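Local atomic coordinates of Trypsin/chymotrypsin inhibitor (Alocasia macrorrhizos, PDB entry 5YCZ), a protein that inhibits the serine proteases trypsin and alpha-chymotrypsin as a plant Kunitz-type inhibitor. Residues S126-C138 / N169-V181. Sequence-based numbering, arbitrary orientation.
Sequences SQPRDYQIEVCPC and NNESPHTIRFVKV
Tyr131 and Ile176 show how a beta-trefoil, the fold of Kunitz-type plant inhibitors, can join two of its strands through one antiparallel bridge. The pair is hydrogen-bonded in both directions: Tyr131 N gives to Ile176 O at 3.0 Å, and Ile176 N returns a bond of 2.9 Å to Tyr131 O. The second carbonyl also receives a CA-H...O contact from Thr175. Past the bridge, toward Ile133 and His174, a water accepts from Ile133 N and donates to His174 O, linking the two backbones.

The buried rings of Tyr131 and Phe178 add an oblique aromatic contact. Tyr131 CD2 lies 3.8 Å from Phe178 CE2, with the ring planes inclined at 47°. Phe178 also meets Phe58 and comes near Leu56 of the predicted reactive bond, while Tyr131 OH is held by the backbone N of Leu5.

One residue from the bridge, Asp130 and Arg177 form a salt bridge. The extended chain of Arg177 brings NH1 to 2.9 Å from Asp130 OD1, but OD1 lies well out of the guanidinium plane, so no N-H points at it and the attraction is one of charge; the carboxylate and guanidinium planes are 85° apart. Pro128 CG abuts the guanidinium edge.

Gln132 packs against Thr175 and Pro173. Its CG, anti to the carbonyl carbon (chi1 -40°), runs alongside Thr175 with 3.7 Å to CG2, and the extended chain brings NE2 against the CB-CG side of Pro173, 3.1 Å from Pro173 CG.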
# COMPACT_ATOMS: atom_id res chain seq x y z
N SER A 126 -20.90 -5.61 -25.53
CA SER A 126 -19.87 -5.82 -26.54
C SER A 126 -18.49 -5.76 -25.92
O SER A 126 -18.32 -5.23 -24.82
CB SER A 126 -20.00 -4.78 -27.67
OG SER A 126 -21.24 -4.89 -28.35
N GLN A 127 -17.50 -6.31 -26.62
CA GLN A 127 -16.12 -6.48 -26.17
C GLN A 127 -15.17 -5.57 -26.96
O GLN A 127 -15.56 -5.00 -27.98
CB GLN A 127 -15.71 -7.95 -26.30
CG GLN A 127 -16.36 -8.88 -25.24
CD GLN A 127 -17.83 -9.18 -25.52
OE1 GLN A 127 -18.72 -8.74 -24.78
NE2 GLN A 127 -18.10 -9.93 -26.59
N PRO A 128 -13.89 -5.42 -26.53
CA PRO A 128 -12.94 -6.06 -25.60
C PRO A 128 -13.31 -6.16 -24.11
O PRO A 128 -14.39 -6.64 -23.72
CB PRO A 128 -11.69 -5.17 -25.73
CG PRO A 128 -12.22 -3.84 -26.13
CD PRO A 128 -13.32 -4.18 -27.09
N ARG A 129 -12.39 -5.72 -23.27
CA ARG A 129 -12.56 -5.72 -21.82
C ARG A 129 -12.31 -4.30 -21.30
O ARG A 129 -11.29 -4.03 -20.67
CB ARG A 129 -11.61 -6.73 -21.16
CG ARG A 129 -12.03 -8.19 -21.35
CD ARG A 129 -10.83 -9.13 -21.24
NE ARG A 129 -10.13 -9.30 -22.52
CZ ARG A 129 -10.33 -10.31 -23.35
NH1 ARG A 129 -11.21 -11.27 -23.05
NH2 ARG A 129 -9.64 -10.39 -24.49
N ASP A 130 -13.25 -3.40 -21.58
CA ASP A 130 -13.22 -2.06 -21.01
C ASP A 130 -14.03 -2.03 -19.73
O ASP A 130 -15.01 -2.76 -19.57
CB ASP A 130 -13.79 -1.03 -21.98
CG ASP A 130 -13.05 -1.00 -23.28
OD1 ASP A 130 -12.23 -1.92 -23.50
OD2 ASP A 130 -13.28 -0.05 -24.07
N TYR A 131 -13.60 -1.19 -18.80
CA TYR A 131 -14.30 -1.08 -17.54
C TYR A 131 -14.38 0.38 -17.13
O TYR A 131 -13.74 1.26 -17.71
CB TYR A 131 -13.63 -1.93 -16.46
CG TYR A 131 -13.57 -3.41 -16.80
CD1 TYR A 131 -14.56 -4.28 -16.35
CD2 TYR A 131 -12.54 -3.93 -17.58
CE1 TYR A 131 -14.51 -5.63 -16.67
CE2 TYR A 131 -12.49 -5.28 -17.91
CZ TYR A 131 -13.48 -6.12 -17.45
OH TYR A 131 -13.44 -7.45 -17.77
N GLN A 132 -15.21 0.62 -16.13
CA GLN A 132 -15.23 1.89 -15.42
C GLN A 132 -15.23 1.60 -13.93
O GLN A 132 -15.43 0.46 -13.49
CB GLN A 132 -16.45 2.71 -15.81
CG GLN A 132 -16.81 2.68 -17.26
CD GLN A 132 -18.30 2.86 -17.44
OE1 GLN A 132 -19.08 2.53 -16.54
NE2 GLN A 132 -18.70 3.40 -18.59
N ILE A 133 -15.00 2.65 -13.13
CA ILE A 133 -15.06 2.57 -11.68
C ILE A 133 -16.26 3.38 -11.21
O ILE A 133 -16.49 4.51 -11.67
CB ILE A 133 -13.78 3.09 -11.03
CG1 ILE A 133 -12.60 2.31 -11.61
CG2 ILE A 133 -13.89 3.00 -9.51
CD1 ILE A 133 -11.39 2.32 -10.73
N GLU A 134 -17.02 2.80 -10.30
CA GLU A 134 -18.15 3.48 -9.72
C GLU A 134 -17.86 3.73 -8.26
O GLU A 134 -17.17 2.93 -7.62
CB GLU A 134 -19.42 2.66 -9.87
CG GLU A 134 -19.93 2.66 -11.30
CD GLU A 134 -21.43 2.56 -11.36
OE1 GLU A 134 -22.10 3.61 -11.18
OE2 GLU A 134 -21.92 1.43 -11.57
N VAL A 135 -18.36 4.85 -7.75
CA VAL A 135 -18.33 5.16 -6.33
C VAL A 135 -19.60 4.58 -5.69
O VAL A 135 -20.70 5.05 -5.97
CB VAL A 135 -18.26 6.68 -6.12
CG1 VAL A 135 -17.97 7.01 -4.67
CG2 VAL A 135 -17.24 7.28 -7.06
N CYS A 136 -19.46 3.56 -4.84
CA CYS A 136 -20.64 2.87 -4.30
C CYS A 136 -20.58 2.77 -2.78
O CYS A 136 -20.15 1.76 -2.23
CB CYS A 136 -20.78 1.47 -4.91
SG CYS A 136 -21.13 1.44 -6.69
N PRO A 137 -21.02 3.81 -2.09
CA PRO A 137 -20.90 3.81 -0.62
C PRO A 137 -21.51 2.61 0.06
O PRO A 137 -21.10 2.30 1.19
CB PRO A 137 -21.62 5.11 -0.23
CG PRO A 137 -21.40 5.99 -1.39
CD PRO A 137 -21.45 5.11 -2.61
N CYS A 138 -22.44 1.91 -0.56
CA CYS A 138 -23.09 0.78 0.09
C CYS A 138 -22.47 -0.52 -0.40
O CYS A 138 -22.39 -0.76 -1.61
CB CYS A 138 -24.59 0.77 -0.18
SG CYS A 138 -25.44 2.11 0.65
N ASN A 169 -18.70 11.55 -13.20
CA ASN A 169 -19.17 11.99 -14.51
C ASN A 169 -19.88 10.83 -15.19
O ASN A 169 -19.25 9.93 -15.74
CB ASN A 169 -18.02 12.50 -15.36
CG ASN A 169 -18.50 13.05 -16.66
OD1 ASN A 169 -19.49 12.59 -17.23
ND2 ASN A 169 -17.80 14.06 -17.14
N ASN A 170 -21.21 10.86 -15.18
CA ASN A 170 -21.91 9.66 -15.62
C ASN A 170 -21.91 9.54 -17.14
O ASN A 170 -21.79 8.44 -17.67
CB ASN A 170 -23.33 9.65 -15.06
CG ASN A 170 -23.36 9.32 -13.59
OD1 ASN A 170 -22.81 8.31 -13.16
ND2 ASN A 170 -23.99 10.17 -12.81
N GLU A 171 -22.00 10.66 -17.86
CA GLU A 171 -22.02 10.52 -19.31
C GLU A 171 -20.63 10.26 -19.89
O GLU A 171 -20.51 9.51 -20.86
CB GLU A 171 -22.67 11.73 -19.98
CG GLU A 171 -22.72 11.69 -21.55
CD GLU A 171 -23.49 10.49 -22.18
OE1 GLU A 171 -23.74 10.54 -23.42
OE2 GLU A 171 -23.85 9.51 -21.49
N SER A 172 -19.57 10.81 -19.31
CA SER A 172 -18.24 10.63 -19.87
C SER A 172 -17.32 9.93 -18.88
O SER A 172 -16.33 10.51 -18.42
CB SER A 172 -17.64 11.96 -20.31
OG SER A 172 -18.52 12.57 -21.24
N PRO A 173 -17.61 8.68 -18.54
CA PRO A 173 -16.73 7.95 -17.63
C PRO A 173 -15.34 7.73 -18.21
O PRO A 173 -15.15 7.57 -19.41
CB PRO A 173 -17.47 6.62 -17.44
CG PRO A 173 -18.22 6.45 -18.68
CD PRO A 173 -18.69 7.82 -19.04
N HIS A 174 -14.35 7.72 -17.32
CA HIS A 174 -13.01 7.31 -17.72
C HIS A 174 -13.00 5.80 -17.86
O HIS A 174 -13.04 5.08 -16.86
CB HIS A 174 -11.97 7.79 -16.71
CG HIS A 174 -10.56 7.44 -17.09
ND1 HIS A 174 -10.06 7.65 -18.36
CD2 HIS A 174 -9.55 6.91 -16.36
CE1 HIS A 174 -8.80 7.25 -18.40
NE2 HIS A 174 -8.46 6.80 -17.20
N THR A 175 -12.96 5.31 -19.09
CA THR A 175 -12.89 3.87 -19.28
C THR A 175 -11.43 3.43 -19.30
O THR A 175 -10.55 4.15 -19.78
CB THR A 175 -13.58 3.46 -20.57
OG1 THR A 175 -13.21 4.38 -21.61
CG2 THR A 175 -15.08 3.54 -20.37
N ILE A 176 -11.18 2.23 -18.77
CA ILE A 176 -9.82 1.77 -18.53
C ILE A 176 -9.71 0.27 -18.77
O ILE A 176 -10.70 -0.47 -18.71
CB ILE A 176 -9.34 2.11 -17.10
CG1 ILE A 176 -10.36 1.63 -16.09
CG2 ILE A 176 -9.13 3.60 -16.94
CD1 ILE A 176 -9.75 0.92 -14.94
N ARG A 177 -8.49 -0.18 -19.04
CA ARG A 177 -8.11 -1.58 -19.02
C ARG A 177 -7.07 -1.79 -17.94
O ARG A 177 -6.37 -0.86 -17.54
CB ARG A 177 -7.53 -2.04 -20.36
CG ARG A 177 -8.26 -1.54 -21.58
CD ARG A 177 -7.60 -2.11 -22.84
NE ARG A 177 -7.88 -1.31 -24.04
CZ ARG A 177 -8.86 -1.57 -24.90
NH1 ARG A 177 -9.66 -2.61 -24.70
NH2 ARG A 177 -9.04 -0.79 -25.96
N PHE A 178 -6.94 -3.03 -17.48
CA PHE A 178 -5.94 -3.42 -16.48
C PHE A 178 -4.81 -4.21 -17.11
O PHE A 178 -5.05 -5.23 -17.77
CB PHE A 178 -6.60 -4.24 -15.38
CG PHE A 178 -7.78 -3.57 -14.79
CD1 PHE A 178 -7.61 -2.58 -13.83
CD2 PHE A 178 -9.05 -3.88 -15.22
CE1 PHE A 178 -8.71 -1.94 -13.29
CE2 PHE A 178 -10.15 -3.24 -14.69
CZ PHE A 178 -9.99 -2.27 -13.73
N VAL A 179 -3.58 -3.77 -16.90
CA VAL A 179 -2.39 -4.43 -17.40
C VAL A 179 -1.61 -4.95 -16.21
O VAL A 179 -1.18 -4.16 -15.35
CB VAL A 179 -1.53 -3.49 -18.25
CG1 VAL A 179 -0.19 -4.13 -18.55
CG2 VAL A 179 -2.24 -3.16 -19.53
N LYS A 180 -1.45 -6.26 -16.13
CA LYS A 180 -0.80 -6.83 -14.96
C LYS A 180 0.67 -6.42 -14.92
O LYS A 180 1.29 -6.09 -15.94
CB LYS A 180 -0.94 -8.35 -14.94
CG LYS A 180 -0.67 -9.00 -13.58
CD LYS A 180 -1.22 -10.41 -13.54
CE LYS A 180 -0.50 -11.29 -12.52
NZ LYS A 180 -0.58 -10.82 -11.10
N VAL A 181 1.22 -6.43 -13.72
CA VAL A 181 2.60 -6.05 -13.49
C VAL A 181 3.36 -7.24 -12.90
O VAL A 181 4.12 -7.91 -13.60
CB VAL A 181 2.69 -4.83 -12.57
CG1 VAL A 181 4.07 -4.22 -12.65
CG2 VAL A 181 1.62 -3.80 -12.94
O HOH W 1 -14.44 5.22 -14.71